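Local coordinates for pili retraction protein PilT (Thermus thermophilus, PDB 5FL3) that probably hydrolyses ATP to drive retraction of pili, as a member of the secretion-ATPase (GSP E) family, at residues A[21-26]-A[38-43]. Numbering follows the deposited sequence.
Sequences QARASD and RIDGKL
D26 and R38 form an antiparallel hydrogen-bonded pair at the start of strand 26-30 of the six-stranded antiparallel sheet. R38 lies on the first strand of the β-hairpin 36-39/42-45, which reverses through a type I' turn from I39 to K42. R38 N gives a nearly straight bond to D26 O (2.8 Å, 175°), and beside it S25 N meets R38 O at 2.9 Å, almost in line with its C=O. S25 OG lies 3.0 Å from the same R38 O and also within reach of D26 OD1; this serine touches the bound ADP. The charged contact sits at the turn. R23, at positive phi in the Schellman motif closing helix 11-21, bends at chi3 (-49°) and grips D40 end-on: NH1 to OD1 at 2.7 Å, NH2 to OD2 at 3.2 Å, both D40 oxygens met on the syn side, the guanidinium and carboxylate planes 35° apart. D40 also lies close to the ADP-binding R287. An alanine at D40 would probably leave the R23 guanidinium without its carboxylate mate and freer to turn. A water bridges R23 O and D40 N beside this pair. Apolar packing is slight: I39 CD1 approaches A22 CB, while I39 CG2 lies over one face of the R23 guanidinium, nearest NH2. The R38 side chain runs alongside D26, its CD 3.3 Å from D26 OD1, and NE reaches G41 O from above the carbonyl plane at 3.2 Å.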
loop_
_atom_site.group_PDB
_atom_site.type_symbol
_atom_site.label_atom_id
_atom_site.label_comp_id
_atom_site.label_asym_id
_atom_site.label_seq_id
_atom_site.Cartn_x
_atom_site.Cartn_y
_atom_site.Cartn_z
ATOM N N GLN A 21 -12.200 -17.168 4.047
ATOM C CA GLN A 21 -11.323 -18.059 4.810
ATOM C C GLN A 21 -10.175 -18.614 3.962
ATOM O O GLN A 21 -9.115 -18.974 4.492
ATOM C CB GLN A 21 -12.133 -19.195 5.426
ATOM C CG GLN A 21 -12.954 -18.753 6.631
ATOM C CD GLN A 21 -13.769 -19.878 7.239
ATOM O OE1 GLN A 21 -14.215 -20.794 6.537
ATOM N NE2 GLN A 21 -13.961 -19.819 8.557
ATOM N N ALA A 22 -10.380 -18.659 2.648
ATOM C CA ALA A 22 -9.310 -18.980 1.709
ATOM C C ALA A 22 -8.328 -17.818 1.494
ATOM O O ALA A 22 -7.418 -17.930 0.680
ATOM C CB ALA A 22 -9.902 -19.410 0.372
ATOM N N ARG A 23 -8.530 -16.715 2.216
ATOM C CA ARG A 23 -7.701 -15.498 2.132
ATOM C C ARG A 23 -7.909 -14.678 0.855
ATOM O O ARG A 23 -6.983 -14.026 0.354
ATOM C CB ARG A 23 -6.215 -15.830 2.282
ATOM C CG ARG A 23 -5.793 -16.131 3.717
ATOM C CD ARG A 23 -4.327 -16.476 3.763
ATOM N NE ARG A 23 -3.999 -17.481 2.757
ATOM C CZ ARG A 23 -3.174 -17.273 1.737
ATOM N NH1 ARG A 23 -2.585 -16.088 1.593
ATOM N NH2 ARG A 23 -2.931 -18.249 0.867
ATOM N N ALA A 24 -9.136 -14.683 0.349
ATOM C CA ALA A 24 -9.451 -13.872 -0.819
ATOM C C ALA A 24 -9.385 -12.406 -0.462
ATOM O O ALA A 24 -10.059 -11.964 0.459
ATOM C CB ALA A 24 -10.832 -14.209 -1.371
ATOM N N SER A 25 -8.590 -11.657 -1.216
ATOM C CA SER A 25 -8.580 -10.215 -1.120
ATOM C C SER A 25 -9.719 -9.607 -1.940
ATOM O O SER A 25 -10.254 -8.548 -1.599
ATOM C CB SER A 25 -7.243 -9.683 -1.597
ATOM O OG SER A 25 -6.972 -10.201 -2.873
ATOM N N ASP A 26 -10.089 -10.292 -3.019
ATOM C CA ASP A 26 -11.061 -9.772 -3.977
ATOM C C ASP A 26 -11.911 -10.907 -4.522
ATOM O O ASP A 26 -11.397 -12.001 -4.812
ATOM C CB ASP A 26 -10.365 -9.044 -5.139
ATOM C CG ASP A 26 -9.446 -7.919 -4.674
ATOM O OD1 ASP A 26 -8.238 -8.168 -4.429
ATOM O OD2 ASP A 26 -9.940 -6.777 -4.569
ATOM N N ARG A 38 -9.362 -13.487 -6.054
ATOM C CA ARG A 38 -7.984 -13.061 -6.069
ATOM C C ARG A 38 -7.348 -13.464 -4.730
ATOM O O ARG A 38 -7.783 -13.002 -3.668
ATOM C CB ARG A 38 -7.926 -11.561 -6.323
ATOM C CG ARG A 38 -6.600 -10.927 -6.122
ATOM C CD ARG A 38 -6.565 -9.592 -6.826
ATOM N NE ARG A 38 -5.770 -9.715 -8.031
ATOM C CZ ARG A 38 -6.162 -9.399 -9.255
ATOM N NH1 ARG A 38 -7.361 -8.889 -9.494
ATOM N NH2 ARG A 38 -5.317 -9.584 -10.241
ATOM N N ILE A 39 -6.362 -14.365 -4.788
ATOM C CA ILE A 39 -5.587 -14.805 -3.618
ATOM C C ILE A 39 -4.105 -14.642 -3.888
ATOM O O ILE A 39 -3.631 -15.023 -4.957
ATOM C CB ILE A 39 -5.831 -16.290 -3.257
ATOM C CG1 ILE A 39 -7.299 -16.545 -2.919
ATOM C CG2 ILE A 39 -4.944 -16.713 -2.099
ATOM C CD1 ILE A 39 -7.663 -18.037 -2.879
ATOM N N ASP A 40 -3.376 -14.094 -2.919
ATOM C CA ASP A 40 -1.951 -13.773 -3.081
ATOM C C ASP A 40 -1.659 -13.094 -4.420
ATOM O O ASP A 40 -0.668 -13.418 -5.076
ATOM C CB ASP A 40 -1.080 -15.036 -2.943
ATOM C CG ASP A 40 -1.202 -15.691 -1.569
ATOM O OD1 ASP A 40 -1.334 -14.948 -0.566
ATOM O OD2 ASP A 40 -1.189 -16.949 -1.503
ATOM N N GLY A 41 -2.532 -12.173 -4.826
ATOM C CA GLY A 41 -2.326 -11.368 -6.018
ATOM C C GLY A 41 -2.849 -12.009 -7.283
ATOM O O GLY A 41 -2.993 -11.339 -8.302
ATOM N N LYS A 42 -3.132 -13.311 -7.233
ATOM C CA LYS A 42 -3.549 -14.031 -8.441
ATOM C C LYS A 42 -5.016 -14.454 -8.436
ATOM O O LYS A 42 -5.565 -14.893 -7.407
ATOM C CB LYS A 42 -2.672 -15.263 -8.662
ATOM C CG LYS A 42 -2.492 -15.627 -10.156
ATOM C CD LYS A 42 -1.588 -16.862 -10.337
ATOM C CE LYS A 42 -1.714 -17.817 -9.149
ATOM N NZ LYS A 42 -0.656 -18.859 -9.112
ATOM N N LEU A 43 -5.639 -14.305 -9.603
ATOM C CA LEU A 43 -7.022 -14.715 -9.794
ATOM C C LEU A 43 -7.078 -16.211 -9.929
ATOM O O LEU A 43 -6.260 -16.808 -10.627
ATOM C CB LEU A 43 -7.638 -14.075 -11.017
ATOM C CG LEU A 43 -7.972 -12.602 -10.880
ATOM C CD1 LEU A 43 -8.635 -12.157 -12.172
ATOM C CD2 LEU A 43 -8.878 -12.387 -9.696
HETATM O O HOH W 1 -4.810 -12.960 -0.492
#